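Hydrolase, haloacid dehalogenase-like family (Streptococcus pneumoniae, PDB 2FI1) probably catalyses a metal-dependent hydrolysis, as haloacid dehalogenase-like family members do, on a substrate not identified here. Local coordinates at residues Met4-His7 with Asp8-Trp11. Sequence-based numbering, arbitrary orientation.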
ATOM      1  N   MET A   4      -2.737  23.742  -8.600  1.00 23.49           N
ATOM      2  CA  MET A   4      -3.149  22.369  -8.165  1.00 23.21           C
ATOM      3  C   MET A   4      -3.313  21.470  -9.390  1.00 22.79           C
ATOM      4  O   MET A   4      -4.328  21.540 -10.082  1.00 23.54           O
ATOM      5  CB  MET A   4      -4.460  22.444  -7.394  1.00 22.83           C
ATOM      6  CG  MET A   4      -4.798  21.182  -6.665  1.00 23.40           C
ATOM      7  SD  MET A   4      -3.754  20.791  -5.252  1.00 25.41           S
ATOM      8  CE  MET A   4      -4.619  19.272  -4.910  1.00  4.03           C
ATOM      9  N   LYS A   5      -2.330  20.605  -9.624  1.00 22.12           N
ATOM     10  CA  LYS A   5      -2.177  19.923 -10.918  1.00 21.84           C
ATOM     11  C   LYS A   5      -3.267  18.875 -11.206  1.00 19.61           C
ATOM     12  O   LYS A   5      -3.716  18.737 -12.345  1.00 20.90           O
ATOM     13  CB  LYS A   5      -0.780  19.286 -11.010  1.00 22.45           C
ATOM     14  CG  LYS A   5       0.386  20.292 -10.887  1.00 24.24           C
ATOM     15  CD  LYS A   5       1.686  19.639 -10.408  1.00 24.40           C
ATOM     16  CE  LYS A   5       2.766  20.670 -10.094  1.00 25.80           C
ATOM     17  NZ  LYS A   5       3.277  21.378 -11.316  1.00 28.83           N
ATOM     18  N   TYR A   6      -3.695  18.154 -10.175  1.00 15.76           N
ATOM     19  CA  TYR A   6      -4.670  17.076 -10.334  1.00 13.80           C
ATOM     20  C   TYR A   6      -5.816  17.253  -9.363  1.00 12.52           C
ATOM     21  O   TYR A   6      -5.607  17.724  -8.253  1.00 12.52           O
ATOM     22  CB  TYR A   6      -4.000  15.728 -10.070  1.00 12.80           C
ATOM     23  CG  TYR A   6      -2.867  15.428 -11.005  1.00 12.02           C
ATOM     24  CD1 TYR A   6      -3.111  15.004 -12.302  1.00 10.87           C
ATOM     25  CD2 TYR A   6      -1.548  15.583 -10.602  1.00 12.52           C
ATOM     26  CE1 TYR A   6      -2.068  14.734 -13.175  1.00 11.76           C
ATOM     27  CE2 TYR A   6      -0.503  15.316 -11.459  1.00 12.92           C
ATOM     28  CZ  TYR A   6      -0.763  14.890 -12.742  1.00 12.82           C
ATOM     29  OH  TYR A   6       0.296  14.615 -13.585  1.00 14.39           O
ATOM     30  N   HIS A   7      -7.013  16.840  -9.775  1.00 11.64           N
ATOM     31  CA  HIS A   7      -8.203  16.894  -8.921  1.00 11.66           C
ATOM     32  C   HIS A   7      -8.412  15.586  -8.163  1.00 10.68           C
ATOM     33  O   HIS A   7      -8.792  15.597  -6.993  1.00 10.24           O
ATOM     34  CB  HIS A   7      -9.463  17.203  -9.743  1.00 12.60           C
ATOM     35  CG  HIS A   7     -10.710  17.316  -8.919  1.00 14.98           C
ATOM     36  ND1 HIS A   7     -10.996  18.418  -8.139  1.00 19.67           N
ATOM     37  CD2 HIS A   7     -11.744  16.459  -8.745  1.00 15.55           C
ATOM     38  CE1 HIS A   7     -12.161  18.241  -7.539  1.00 18.17           C
ATOM     39  NE2 HIS A   7     -12.631  17.054  -7.880  1.00 17.75           N
ATOM     40  N   ASP A   8      -8.167  14.474  -8.852  1.00  9.37           N
ATOM     41  CA  ASP A   8      -8.481  13.139  -8.361  1.00  9.38           C
ATOM     42  C   ASP A   8      -7.222  12.293  -8.235  1.00  8.75           C
ATOM     43  O   ASP A   8      -6.342  12.336  -9.091  1.00  9.27           O
ATOM     44  CB  ASP A   8      -9.478  12.478  -9.306  1.00  9.22           C
ATOM     45  CG  ASP A   8     -10.819  13.166  -9.290  1.00 10.84           C
ATOM     46  OD1 ASP A   8     -11.247  13.554  -8.184  1.00 11.60           O
ATOM     47  OD2 ASP A   8     -11.443  13.322 -10.364  1.00 10.24           O
ATOM     48  N   TYR A   9      -7.159  11.531  -7.151  1.00  7.87           N
ATOM     49  CA  TYR A   9      -5.985  10.776  -6.771  1.00  7.88           C
ATOM     50  C   TYR A   9      -6.434   9.343  -6.526  1.00  7.74           C
ATOM     51  O   TYR A   9      -7.260   9.102  -5.650  1.00  8.12           O
ATOM     52  CB  TYR A   9      -5.353  11.399  -5.510  1.00  8.27           C
ATOM     53  CG  TYR A   9      -4.828  12.792  -5.779  1.00  8.51           C
ATOM     54  CD1 TYR A   9      -3.496  13.002  -6.086  1.00  9.04           C
ATOM     55  CD2 TYR A   9      -5.681  13.892  -5.798  1.00  8.51           C
ATOM     56  CE1 TYR A   9      -3.007  14.256  -6.361  1.00  9.83           C
ATOM     57  CE2 TYR A   9      -5.200  15.159  -6.090  1.00  8.76           C
ATOM     58  CZ  TYR A   9      -3.861  15.329  -6.366  1.00  9.70           C
ATOM     59  OH  TYR A   9      -3.372  16.599  -6.673  1.00 10.73           O
ATOM     60  N   ILE A  10      -5.932   8.415  -7.335  1.00  7.62           N
ATOM     61  CA  ILE A  10      -6.277   7.014  -7.195  1.00  7.90           C
ATOM     62  C   ILE A  10      -5.073   6.311  -6.583  1.00  7.55           C
ATOM     63  O   ILE A  10      -4.033   6.159  -7.231  1.00  7.81           O
ATOM     64  CB  ILE A  10      -6.660   6.369  -8.535  1.00  8.44           C
ATOM     65  CG1 ILE A  10      -7.844   7.102  -9.174  1.00  9.20           C
ATOM     66  CG2 ILE A  10      -7.023   4.901  -8.299  1.00  9.13           C
ATOM     67  CD1 ILE A  10      -8.235   6.550 -10.535  1.00  9.98           C
ATOM     68  N   TRP A  11      -5.239   5.876  -5.345  1.00  7.28           N
ATOM     69  CA  TRP A  11      -4.159   5.365  -4.526  1.00  7.24           C
ATOM     70  C   TRP A  11      -4.104   3.852  -4.479  1.00  7.94           C
ATOM     71  O   TRP A  11      -5.105   3.159  -4.675  1.00  8.17           O
ATOM     72  CB  TRP A  11      -4.326   5.851  -3.086  1.00  7.90           C
ATOM     73  CG  TRP A  11      -4.262   7.340  -2.905  1.00  7.51           C
ATOM     74  CD1 TRP A  11      -5.314   8.205  -2.847  1.00  8.58           C
ATOM     75  CD2 TRP A  11      -3.083   8.121  -2.706  1.00  8.35           C
ATOM     76  NE1 TRP A  11      -4.863   9.477  -2.638  1.00  7.93           N
ATOM     77  CE2 TRP A  11      -3.498   9.459  -2.560  1.00  7.81           C
ATOM     78  CE3 TRP A  11      -1.717   7.825  -2.651  1.00  9.10           C
ATOM     79  CZ2 TRP A  11      -2.599  10.504  -2.338  1.00  9.37           C
ATOM     80  CZ3 TRP A  11      -0.821   8.872  -2.443  1.00  9.66           C
ATOM     81  CH2 TRP A  11      -1.273  10.192  -2.291  1.00 10.04           C
TER
HETATM   82  O   HOH W   1      -1.778  18.124  -8.241  1.00 19.98           O
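With chi1 at -65°, Tyr-9 sets its CG beside its own backbone N and anti to the carbonyl carbon, which carries the phenol back along the chain to Tyr-6 and Met-4. Met-4 has CG anti to its nitrogen (chi1 -167°), and the bend at chi2 turns the chain back and carries its methyl to the same phenol, CE lying 3.4 Å from Tyr-9 OH. From Tyr-6 it is the CB that packs on the phenol, 3.7 Å from Tyr-9 CZ, while Tyr-9 OH lies near the plane of the Tyr-6 ring, off its edge; the Tyr-6 hydroxyl bonds to Asp-174. A water ties hydroxyl to backbone: it accepts from Tyr-6 N at 2.7 Å and hydrogen-bonds Tyr-9 OH at 2.7 Å. One residue on, His-7 CD2 comes to 3.0 Å from Asp-8 OD1, the ring and carboxylate planes being 75° apart; that same oxygen forms a salt bridge with Arg-100. Leu-156 and Ile-158 of strand 155-159 and Ile-94 of helix 87-96 also pack on Tyr-9. The arrangement is the lead-in to the central strand of the parallel, Rossmann-like sheet of haloacid dehalogenase-like hydrolases; just past this strand, Asp-12 and Gly-14 help bind the calcium ion.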